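Local coordinates for protein fasciclin-1 (Drosophila melanogaster, PDB 1O70) that serves as a neural cell adhesion molecule, represented here by the third and fourth of its extracellular FAS1 domains, at residues Arg25-Tyr28 and Glu29-Asp33; Leu86-Asp89 and Lys90-Lys94; Gln205-Glu208 and Leu209-Ser213; Asp246-Lys249 and Phe250-Ser254. All coordinates share one frame; numbering follows the deposited sequence.

Contact 1 (Arg25-Tyr28 and Glu29-Asp33); sequences RKFY and EVIMD. With SO4 (sulfate ion), chain D.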
loop_
_atom_site.group_PDB
_atom_site.type_symbol
_atom_site.label_atom_id
_atom_site.label_comp_id
_atom_site.label_asym_id
_atom_site.label_seq_id
_atom_site.Cartn_x
_atom_site.Cartn_y
_atom_site.Cartn_z
ATOM N N ARG A 25 -19.598 1.924 18.069
ATOM C CA ARG A 25 -20.386 3.139 18.196
ATOM C C ARG A 25 -19.607 4.316 17.632
ATOM O O ARG A 25 -20.183 5.226 17.034
ATOM C CB ARG A 25 -20.749 3.423 19.653
ATOM C CG ARG A 25 -19.565 3.785 20.492
ATOM C CD ARG A 25 -19.911 4.829 21.539
ATOM N NE ARG A 25 -18.712 5.179 22.292
ATOM C CZ ARG A 25 -17.797 6.052 21.883
ATOM N NH1 ARG A 25 -17.944 6.687 20.727
ATOM N NH2 ARG A 25 -16.713 6.261 22.619
ATOM N N LYS A 26 -18.292 4.291 17.830
ATOM C CA LYS A 26 -17.416 5.351 17.342
ATOM C C LYS A 26 -17.400 5.332 15.816
ATOM O O LYS A 26 -17.459 6.386 15.172
ATOM C CB LYS A 26 -15.998 5.149 17.874
ATOM C CG LYS A 26 -15.010 6.202 17.418
ATOM C CD LYS A 26 -15.382 7.570 17.960
ATOM C CE LYS A 26 -14.391 8.631 17.510
ATOM N NZ LYS A 26 -14.685 9.951 18.139
ATOM N N PHE A 27 -17.328 4.130 15.241
ATOM C CA PHE A 27 -17.320 3.989 13.796
ATOM C C PHE A 27 -18.575 4.663 13.251
ATOM O O PHE A 27 -18.511 5.443 12.299
ATOM C CB PHE A 27 -17.293 2.508 13.392
ATOM C CG PHE A 27 -17.166 2.281 11.901
ATOM C CD1 PHE A 27 -15.931 2.383 11.264
ATOM C CD2 PHE A 27 -18.282 1.965 11.132
ATOM C CE1 PHE A 27 -15.812 2.169 9.877
ATOM C CE2 PHE A 27 -18.178 1.749 9.747
ATOM C CZ PHE A 27 -16.943 1.850 9.120
ATOM N N TYR A 28 -19.720 4.386 13.869
ATOM C CA TYR A 28 -20.969 4.981 13.405
ATOM C C TYR A 28 -21.029 6.477 13.688
ATOM O O TYR A 28 -21.618 7.237 12.919
ATOM C CB TYR A 28 -22.162 4.260 14.031
ATOM C CG TYR A 28 -22.303 2.836 13.554
ATOM C CD1 TYR A 28 -22.570 1.804 14.460
ATOM C CD2 TYR A 28 -22.173 2.512 12.196
ATOM C CE1 TYR A 28 -22.704 0.488 14.039
ATOM C CE2 TYR A 28 -22.306 1.192 11.762
ATOM C CZ TYR A 28 -22.576 0.183 12.698
ATOM O OH TYR A 28 -22.740 -1.125 12.296
ATOM N N GLU A 29 -20.419 6.909 14.784
ATOM C CA GLU A 29 -20.404 8.331 15.075
ATOM C C GLU A 29 -19.636 9.028 13.959
ATOM O O GLU A 29 -20.078 10.053 13.443
ATOM C CB GLU A 29 -19.748 8.599 16.421
ATOM C CG GLU A 29 -20.740 8.636 17.557
ATOM C CD GLU A 29 -20.066 8.791 18.886
ATOM O OE1 GLU A 29 -19.083 9.567 18.963
ATOM O OE2 GLU A 29 -20.515 8.140 19.858
ATOM N N VAL A 30 -18.495 8.462 13.573
ATOM C CA VAL A 30 -17.715 9.048 12.493
ATOM C C VAL A 30 -18.562 9.107 11.224
ATOM O O VAL A 30 -18.515 10.093 10.482
ATOM C CB VAL A 30 -16.420 8.250 12.210
ATOM C CG1 VAL A 30 -15.737 8.786 10.951
ATOM C CG2 VAL A 30 -15.469 8.370 13.401
ATOM N N ILE A 31 -19.349 8.068 10.969
ATOM C CA ILE A 31 -20.194 8.083 9.777
ATOM C C ILE A 31 -21.216 9.227 9.837
ATOM O O ILE A 31 -21.519 9.853 8.819
ATOM C CB ILE A 31 -20.940 6.745 9.582
ATOM C CG1 ILE A 31 -19.931 5.625 9.298
ATOM C CG2 ILE A 31 -21.893 6.846 8.405
ATOM C CD1 ILE A 31 -20.570 4.257 9.115
ATOM N N MET A 32 -21.732 9.500 11.033
ATOM C CA MET A 32 -22.710 10.571 11.216
ATOM C C MET A 32 -22.106 11.936 10.881
ATOM O O MET A 32 -22.703 12.715 10.134
ATOM C CB MET A 32 -23.246 10.549 12.654
ATOM C CG MET A 32 -24.147 9.349 12.942
ATOM S SD MET A 32 -24.555 9.117 14.686
ATOM C CE MET A 32 -25.974 10.175 14.828
ATOM N N ASP A 33 -20.916 12.211 11.415
ATOM C CA ASP A 33 -20.233 13.476 11.170
ATOM C C ASP A 33 -19.936 13.729 9.694
ATOM O O ASP A 33 -19.824 14.882 9.275
ATOM C CB ASP A 33 -18.898 13.541 11.927
ATOM C CG ASP A 33 -19.049 13.362 13.424
ATOM O OD1 ASP A 33 -19.884 14.062 14.034
ATOM O OD2 ASP A 33 -18.316 12.523 13.996
HETATM S S SO4 D . -14.713 8.704 21.908
HETATM O O1 SO4 D . -14.235 7.372 21.480
HETATM O O2 SO4 D . -14.535 8.857 23.363
HETATM O O3 SO4 D . -13.953 9.747 21.195
HETATM O O4 SO4 D . -16.147 8.844 21.574
#

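Contact 2 (Leu86-Asp89 and Lys90-Lys94); sequences LNVD and KIRQK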
loop_
_atom_site.group_PDB
_atom_site.type_symbol
_atom_site.label_atom_id
_atom_site.label_comp_id
_atom_site.label_asym_id
_atom_site.label_seq_id
_atom_site.Cartn_x
_atom_site.Cartn_y
_atom_site.Cartn_z
ATOM N N LEU A 86 -16.402 -11.907 5.567
ATOM C CA LEU A 86 -15.079 -12.423 5.886
ATOM C C LEU A 86 -14.707 -12.575 7.350
ATOM O O LEU A 86 -14.530 -11.582 8.057
ATOM C CB LEU A 86 -14.006 -11.549 5.236
ATOM C CG LEU A 86 -13.782 -11.605 3.730
ATOM C CD1 LEU A 86 -12.617 -10.686 3.354
ATOM C CD2 LEU A 86 -13.474 -13.035 3.319
ATOM N N ASN A 87 -14.562 -13.820 7.796
ATOM C CA ASN A 87 -14.139 -14.083 9.169
ATOM C C ASN A 87 -12.732 -14.665 9.097
ATOM O O ASN A 87 -12.255 -15.005 8.012
ATOM C CB ASN A 87 -15.091 -15.067 9.856
ATOM C CG ASN A 87 -15.199 -16.398 9.122
ATOM O OD1 ASN A 87 -15.882 -17.307 9.569
ATOM N ND2 ASN A 87 -14.527 -16.508 7.988
ATOM N N VAL A 88 -12.077 -14.794 10.244
ATOM C CA VAL A 88 -10.723 -15.334 10.276
ATOM C C VAL A 88 -10.531 -16.577 9.407
ATOM O O VAL A 88 -9.598 -16.628 8.606
ATOM C CB VAL A 88 -10.290 -15.678 11.703
ATOM C CG1 VAL A 88 -8.917 -16.309 11.687
ATOM C CG2 VAL A 88 -10.283 -14.417 12.549
ATOM N N ASP A 89 -11.407 -17.569 9.554
ATOM C CA ASP A 89 -11.279 -18.787 8.772
ATOM C C ASP A 89 -11.268 -18.530 7.276
ATOM O O ASP A 89 -10.405 -19.040 6.562
ATOM C CB ASP A 89 -12.404 -19.784 9.101
ATOM C CG ASP A 89 -12.284 -20.366 10.499
ATOM O OD1 ASP A 89 -11.138 -20.488 11.004
ATOM O OD2 ASP A 89 -13.339 -20.722 11.088
ATOM N N LYS A 90 -12.230 -17.745 6.800
ATOM C CA LYS A 90 -12.319 -17.444 5.375
ATOM C C LYS A 90 -11.059 -16.701 4.896
ATOM O O LYS A 90 -10.563 -16.961 3.802
ATOM C CB LYS A 90 -13.580 -16.617 5.087
ATOM C CG LYS A 90 -13.868 -16.397 3.603
ATOM C CD LYS A 90 -14.223 -17.700 2.906
ATOM C CE LYS A 90 -14.279 -17.545 1.390
ATOM N NZ LYS A 90 -14.589 -18.863 0.738
ATOM N N ILE A 91 -10.540 -15.797 5.724
ATOM C CA ILE A 91 -9.345 -15.048 5.377
ATOM C C ILE A 91 -8.168 -16.013 5.231
ATOM O O ILE A 91 -7.409 -15.930 4.263
ATOM C CB ILE A 91 -9.024 -13.970 6.451
ATOM C CG1 ILE A 91 -10.174 -12.968 6.540
ATOM C CG2 ILE A 91 -7.754 -13.213 6.085
ATOM C CD1 ILE A 91 -10.034 -11.977 7.663
ATOM N N ARG A 92 -8.016 -16.928 6.187
ATOM C CA ARG A 92 -6.938 -17.920 6.124
ATOM C C ARG A 92 -6.994 -18.673 4.806
ATOM O O ARG A 92 -5.994 -18.790 4.101
ATOM C CB ARG A 92 -7.064 -18.954 7.244
ATOM C CG ARG A 92 -6.284 -18.645 8.495
ATOM C CD ARG A 92 -5.629 -19.915 9.042
ATOM N NE ARG A 92 -5.007 -19.682 10.344
ATOM C CZ ARG A 92 -5.693 -19.477 11.461
ATOM N NH1 ARG A 92 -7.019 -19.489 11.433
ATOM N NH2 ARG A 92 -5.054 -19.242 12.598
ATOM N N GLN A 93 -8.176 -19.196 4.494
ATOM C CA GLN A 93 -8.392 -19.963 3.274
ATOM C C GLN A 93 -8.075 -19.205 1.999
ATOM O O GLN A 93 -7.394 -19.724 1.118
ATOM C CB GLN A 93 -9.834 -20.449 3.213
ATOM C CG GLN A 93 -10.214 -21.349 4.363
ATOM C CD GLN A 93 -11.658 -21.803 4.290
ATOM O OE1 GLN A 93 -12.086 -22.378 3.289
ATOM N NE2 GLN A 93 -12.418 -21.549 5.356
ATOM N N LYS A 94 -8.580 -17.981 1.896
ATOM C CA LYS A 94 -8.350 -17.180 0.708
ATOM C C LYS A 94 -6.873 -16.872 0.473
ATOM O O LYS A 94 -6.461 -16.666 -0.663
ATOM C CB LYS A 94 -9.141 -15.876 0.783
ATOM C CG LYS A 94 -10.647 -16.071 0.805
ATOM C CD LYS A 94 -11.375 -14.764 0.528
ATOM C CE LYS A 94 -11.160 -14.315 -0.914
ATOM N NZ LYS A 94 -11.784 -12.999 -1.210
#

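Contact 3 (Gln205-Glu208 and Leu209-Ser213); sequences QKTE and LDYPS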
loop_
_atom_site.group_PDB
_atom_site.type_symbol
_atom_site.label_atom_id
_atom_site.label_comp_id
_atom_site.label_asym_id
_atom_site.label_seq_id
_atom_site.Cartn_x
_atom_site.Cartn_y
_atom_site.Cartn_z
ATOM N N GLN A 205 13.128 -11.753 -6.855
ATOM C CA GLN A 205 13.379 -13.193 -6.986
ATOM C C GLN A 205 13.367 -13.555 -8.460
ATOM O O GLN A 205 14.158 -14.373 -8.916
ATOM C CB GLN A 205 12.320 -14.003 -6.224
ATOM C CG GLN A 205 12.357 -13.784 -4.718
ATOM C CD GLN A 205 11.093 -14.249 -4.007
ATOM O OE1 GLN A 205 10.795 -13.808 -2.895
ATOM N NE2 GLN A 205 10.343 -15.141 -4.646
ATOM N N LYS A 206 12.466 -12.929 -9.207
ATOM C CA LYS A 206 12.394 -13.186 -10.634
ATOM C C LYS A 206 13.678 -12.696 -11.299
ATOM O O LYS A 206 14.204 -13.349 -12.207
ATOM C CB LYS A 206 11.201 -12.472 -11.237
ATOM C CG LYS A 206 9.885 -13.124 -10.881
ATOM C CD LYS A 206 8.734 -12.321 -11.447
ATOM C CE LYS A 206 7.397 -12.976 -11.142
ATOM N NZ LYS A 206 6.257 -12.150 -11.659
ATOM N N THR A 207 14.185 -11.557 -10.832
ATOM C CA THR A 207 15.409 -10.983 -11.363
ATOM C C THR A 207 16.585 -11.914 -11.067
ATOM O O THR A 207 17.552 -11.975 -11.833
ATOM C CB THR A 207 15.670 -9.608 -10.740
ATOM O OG1 THR A 207 14.602 -8.727 -11.096
ATOM C CG2 THR A 207 16.987 -9.036 -11.223
ATOM N N GLU A 208 16.499 -12.641 -9.955
ATOM C CA GLU A 208 17.554 -13.579 -9.592
ATOM C C GLU A 208 17.617 -14.703 -10.626
ATOM O O GLU A 208 18.699 -15.188 -10.954
ATOM C CB GLU A 208 17.299 -14.165 -8.197
ATOM C CG GLU A 208 18.532 -14.796 -7.539
ATOM C CD GLU A 208 18.839 -16.199 -8.048
ATOM O OE1 GLU A 208 19.986 -16.674 -7.853
ATOM O OE2 GLU A 208 17.932 -16.840 -8.627
ATOM N N LEU A 209 16.458 -15.122 -11.131
ATOM C CA LEU A 209 16.409 -16.180 -12.132
ATOM C C LEU A 209 16.923 -15.663 -13.468
ATOM O O LEU A 209 17.624 -16.372 -14.181
ATOM C CB LEU A 209 14.982 -16.697 -12.307
ATOM C CG LEU A 209 14.346 -17.354 -11.076
ATOM C CD1 LEU A 209 12.860 -17.601 -11.325
ATOM C CD2 LEU A 209 15.063 -18.654 -10.767
ATOM N N ASP A 210 16.583 -14.422 -13.798
ATOM C CA ASP A 210 17.008 -13.838 -15.064
ATOM C C ASP A 210 18.489 -13.505 -15.129
ATOM O O ASP A 210 19.149 -13.759 -16.136
ATOM C CB ASP A 210 16.236 -12.548 -15.360
ATOM C CG ASP A 210 14.808 -12.794 -15.795
ATOM O OD1 ASP A 210 14.581 -13.736 -16.591
ATOM O OD2 ASP A 210 13.915 -12.022 -15.356
ATOM N N TYR A 211 18.987 -12.898 -14.057
ATOM C CA TYR A 211 20.373 -12.468 -13.965
ATOM C C TYR A 211 20.925 -12.793 -12.580
ATOM O O TYR A 211 21.142 -11.898 -11.763
ATOM C CB TYR A 211 20.450 -10.962 -14.174
ATOM C CG TYR A 211 19.532 -10.416 -15.245
ATOM C CD1 TYR A 211 18.449 -9.605 -14.910
ATOM C CD2 TYR A 211 19.776 -10.661 -16.596
ATOM C CE1 TYR A 211 17.639 -9.047 -15.889
ATOM C CE2 TYR A 211 18.968 -10.105 -17.586
ATOM C CZ TYR A 211 17.905 -9.298 -17.220
ATOM O OH TYR A 211 17.115 -8.723 -18.188
ATOM N N PRO A 212 21.185 -14.080 -12.308
ATOM C CA PRO A 212 21.708 -14.544 -11.015
ATOM C C PRO A 212 22.965 -13.847 -10.502
ATOM O O PRO A 212 23.075 -13.549 -9.306
ATOM C CB PRO A 212 21.918 -16.039 -11.244
ATOM C CG PRO A 212 22.190 -16.117 -12.721
ATOM C CD PRO A 212 21.199 -15.165 -13.304
ATOM N N SER A 213 23.906 -13.580 -11.402
ATOM C CA SER A 213 25.144 -12.905 -11.022
ATOM C C SER A 213 24.919 -11.424 -10.724
ATOM O O SER A 213 25.428 -10.894 -9.732
ATOM C CB SER A 213 26.200 -13.061 -12.121
ATOM O OG SER A 213 26.844 -14.324 -12.029
#

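Contact 4 (Asp246-Lys249 and Phe250-Ser254); sequences DLVK and FSQES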
loop_
_atom_site.group_PDB
_atom_site.type_symbol
_atom_site.label_atom_id
_atom_site.label_comp_id
_atom_site.label_asym_id
_atom_site.label_seq_id
_atom_site.Cartn_x
_atom_site.Cartn_y
_atom_site.Cartn_z
ATOM N N ASP A 246 -2.805 9.934 -10.942
ATOM C CA ASP A 246 -2.207 11.147 -11.494
ATOM C C ASP A 246 -1.395 10.766 -12.722
ATOM O O ASP A 246 -1.523 11.382 -13.775
ATOM C CB ASP A 246 -1.270 11.838 -10.493
ATOM C CG ASP A 246 -2.002 12.437 -9.305
ATOM O OD1 ASP A 246 -3.207 12.762 -9.425
ATOM O OD2 ASP A 246 -1.357 12.608 -8.248
ATOM N N LEU A 247 -0.565 9.739 -12.580
ATOM C CA LEU A 247 0.277 9.289 -13.679
ATOM C C LEU A 247 -0.567 8.937 -14.901
ATOM O O LEU A 247 -0.165 9.189 -16.036
ATOM C CB LEU A 247 1.103 8.078 -13.240
ATOM C CG LEU A 247 1.871 8.291 -11.933
ATOM C CD1 LEU A 247 2.602 7.018 -11.559
ATOM C CD2 LEU A 247 2.850 9.452 -12.086
ATOM N N VAL A 248 -1.741 8.360 -14.661
ATOM C CA VAL A 248 -2.643 7.983 -15.745
ATOM C C VAL A 248 -3.136 9.236 -16.470
ATOM O O VAL A 248 -3.078 9.314 -17.698
ATOM C CB VAL A 248 -3.865 7.186 -15.215
ATOM C CG1 VAL A 248 -4.875 6.966 -16.329
ATOM C CG2 VAL A 248 -3.408 5.850 -14.664
ATOM N N LYS A 249 -3.608 10.214 -15.704
ATOM C CA LYS A 249 -4.109 11.462 -16.271
ATOM C C LYS A 249 -3.012 12.201 -17.039
ATOM O O LYS A 249 -3.260 12.740 -18.117
ATOM C CB LYS A 249 -4.662 12.360 -15.165
ATOM C CG LYS A 249 -5.208 13.687 -15.646
ATOM C CD LYS A 249 -5.717 14.511 -14.473
ATOM C CE LYS A 249 -6.307 15.836 -14.937
ATOM N NZ LYS A 249 -6.730 16.695 -13.794
ATOM N N PHE A 250 -1.805 12.230 -16.483
ATOM C CA PHE A 250 -0.698 12.895 -17.149
ATOM C C PHE A 250 -0.385 12.191 -18.460
ATOM O O PHE A 250 -0.413 12.809 -19.513
ATOM C CB PHE A 250 0.562 12.890 -16.274
ATOM C CG PHE A 250 0.552 13.904 -15.160
ATOM C CD1 PHE A 250 -0.519 13.981 -14.274
ATOM C CD2 PHE A 250 1.641 14.755 -14.972
ATOM C CE1 PHE A 250 -0.506 14.886 -13.212
ATOM C CE2 PHE A 250 1.665 15.662 -13.914
ATOM C CZ PHE A 250 0.590 15.727 -13.034
ATOM N N SER A 251 -0.106 10.894 -18.406
ATOM C CA SER A 251 0.238 10.169 -19.623
ATOM C C SER A 251 -0.923 10.104 -20.606
ATOM O O SER A 251 -0.762 9.671 -21.744
ATOM C CB SER A 251 0.735 8.753 -19.297
ATOM O OG SER A 251 -0.327 7.866 -19.032
ATOM N N GLN A 252 -2.094 10.546 -20.174
ATOM C CA GLN A 252 -3.269 10.526 -21.030
ATOM C C GLN A 252 -3.427 11.858 -21.763
ATOM O O GLN A 252 -3.606 11.887 -22.980
ATOM C CB GLN A 252 -4.495 10.252 -20.178
ATOM C CG GLN A 252 -5.600 9.555 -20.898
ATOM C CD GLN A 252 -6.537 8.883 -19.927
ATOM O OE1 GLN A 252 -7.152 9.541 -19.084
ATOM N NE2 GLN A 252 -6.643 7.558 -20.024
ATOM N N GLU A 253 -3.364 12.957 -21.012
ATOM C CA GLU A 253 -3.481 14.292 -21.588
ATOM C C GLU A 253 -2.243 14.579 -22.434
ATOM O O GLU A 253 -2.345 15.093 -23.544
ATOM C CB GLU A 253 -3.608 15.352 -20.487
ATOM C CG GLU A 253 -4.835 15.204 -19.594
ATOM C CD GLU A 253 -4.852 16.225 -18.471
ATOM O OE1 GLU A 253 -3.816 16.368 -17.783
ATOM O OE2 GLU A 253 -5.899 16.876 -18.262
ATOM N N SER A 254 -1.073 14.248 -21.902
ATOM C CA SER A 254 0.175 14.456 -22.623
ATOM C C SER A 254 0.578 13.100 -23.180
ATOM O O SER A 254 -0.169 12.129 -23.056
ATOM C CB SER A 254 1.272 14.955 -21.682
ATOM O OG SER A 254 1.927 13.867 -21.054
#

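Contact 1 (Arg25-Tyr28 and Glu29-Asp33)
The guanidinium of Arg25 has Glu29 and a sulfate ion as its partners: the sulfate lies at its edge, near the plane, while the Glu29 carboxylate approaches obliquely, its own plane turned 17° from that of the guanidinium. NH1 of Arg25 makes a salt bridge to OE2 of Glu29 at 3.1 Å, with a bent, weak hydrogen bond. NH2 gives a straighter bond to sulfate O1 at 2.9 Å and shares sulfate O4 with NH1, both bonds to O4 being weak. Lys26 bends at its second torsion (chi2 64°), which carries NZ to sulfate O3 at 3.1 Å, and the adjacent Arg25 and Lys26 together hold the anion, probably a guest from the crystallisation liquor. The methyl CD1 of Ile31 sits at the edge of the Tyr28 ring, 3.9 Å from CD2, and obliquely against the Phe27 ring, 3.5 Å from CE2. These contacts run along most of helix 21-33 in the third FAS1 domain, where i to i+4 bonds run on, among them Val30 N to Lys26 O at 2.8 Å. One flank of the helix carries charge, whereas Phe27, Val30 and Ile31 turn inward onto Leu77 of helix 70-79. Ile31 also meets Val38 and Ile42 of helix 37-43, and Phe27 reaches Ile50 and Pro53 of strand 48-53.

Contact 2 (Leu86-Asp89 and Lys90-Lys94)
Leu86 reaches forward to Lys90 and Lys94 along the start of helix 88-94: its CD2 methyl lies 3.4 Å from CG of Lys90 and 3.9 Å from CD of Lys94, touching only the aliphatic parts of the two lysines. Within the helix, Val88 and Arg92 run side by side, with CG1 of Val88 3.7 Å from NH1 of Arg92. The first torsion of Gln93 (chi1 -61°) sets CG beside the backbone N and close to Asp89 O; the chain then runs on extended, and NE2 makes a weak 3.4 Å bond to Asp89 O, which also takes the backbone N of Gln93 at 3.0 Å. Asn87 holds the N-cap position, and its carbonyl O accepts Ile91 N at 3.0 Å, closing the first i to i+4 turn. CG1 of Ile91 sits 3.3 Å from that carbonyl O and 4.3 Å from CB of Leu86. With an alanine here, Leu86 would probably lose this neighbour and a gap open against Phe113. The guanidinium of Arg92 finds its stronger partner beyond the helix, in Gly117 O. Leu86 N bonds to the Thr49 hydroxyl, Leu86 O to His148 NE2 and Val88 N to the Asp139 carboxylate, holding the helix start to strands 48-53, 145-150 and 131-141. Further along, Ile91 and Arg92 lie on strand 110-116, so the helix packs against several strands of the domain's central sheet.

Contact 3 (Gln205-Glu208 and Leu209-Ser213)
Tyr211 N bonds to Thr207 O at 2.8 Å as the last i to i+4 link of helix 201-210, after which the chain leaves helical geometry at Tyr211 (phi -138°, psi 73°). The next carbonyl, Glu208 O, meets Pro212 N at 3.0 Å, but the proline has no hydrogen to give, and so the regular pattern cannot continue. Tyr211 then serves as the N-cap residue of helix 212-218, with Pro212 in its first turn: a helix-to-helix junction of the fourth FAS1 domain. The Thr207 methyl CG2, anti to the backbone N, touches CD1 of Tyr211 at 4.0 Å, while CB of Asp210 rests over the centre of one face of the same ring, 3.7 Å above its plane. Glu208 bends at chi2 (-80°), and this lays OE1 4.0 Å from CB of Pro212, the two side chains crossing at about a right angle. Cutting Glu208 back to an alanine is likely to leave Pro212 and the Leu209 methyl CD2, 4.0 Å from OE2 of Glu208, without this flanking carboxylate. Thr207 OG1 turns back to bond Gly203 O, and Thr207, Asp210 and Tyr211 all meet Tyr305 in a nearby loop.

Contact 4 (Asp246-Lys249 and Phe250-Ser254)
Lys249 and Glu253 lean across each other one turn apart on helix 244-253. From CB the lysine runs fully extended, chi1 to chi4 all near 180°. Its CG comes 3.7 Å from Glu253 OE1, and farther out CE lies 3.5 Å from Glu253 OE2. NZ points away from the carboxylate and ends 4.5 Å from Glu253 OE2, too far for a salt bridge. Beneath them Glu253 N bonds to Lys249 O at 2.9 Å, nearly straight at the hydrogen (171°). On another flank Val248 and Gln252 lie side by side, CG1 of Val248 4.1 Å from NE2 of Gln252. Ser251 N bonds to Leu247 O at 2.9 Å, and the serine hydroxyl is set near Leu247 O and Val248 O, both only weak prospects, with Val270 O of strand 265-273 a further weak partner. Leu247, Phe250 and Ser251 rest on Val257 of strand 257-260, so this helix of the fourth FAS1 domain is laid on the edge of its sheet. Phe250 O closes the C-terminal end: it takes both the backbone N and the OG of Ser254, the hydroxyl at 3.0 Å coming from above the carbonyl plane. With opposite charges near but not bonded, Lys249 and Glu253 probably attract each other through space, while the backbone supplies the directional bonds.

Followed from the N terminus, the four contacts come strictly in series: each is a local run of helix, so none closes a long loop and none nests in or crosses another. Contacts 1 and 2 belong to the third FAS1 domain, their centres about 27 Å apart. The first fixes helix 21-33 among helices and strand 48-53, and the second sets helix 88-94 against the sheet, with strand 48-53 as a common neighbour. Contacts 3 and 4, about 32 Å apart between centres, belong to the fourth domain: one joins helices 201-210 and 212-218, the other seats helix 244-253 on strands 257-260 and 265-273. Helices 88-94 and 244-253 each come just before the run of antiparallel strands that starts at 102-103 or 257-260.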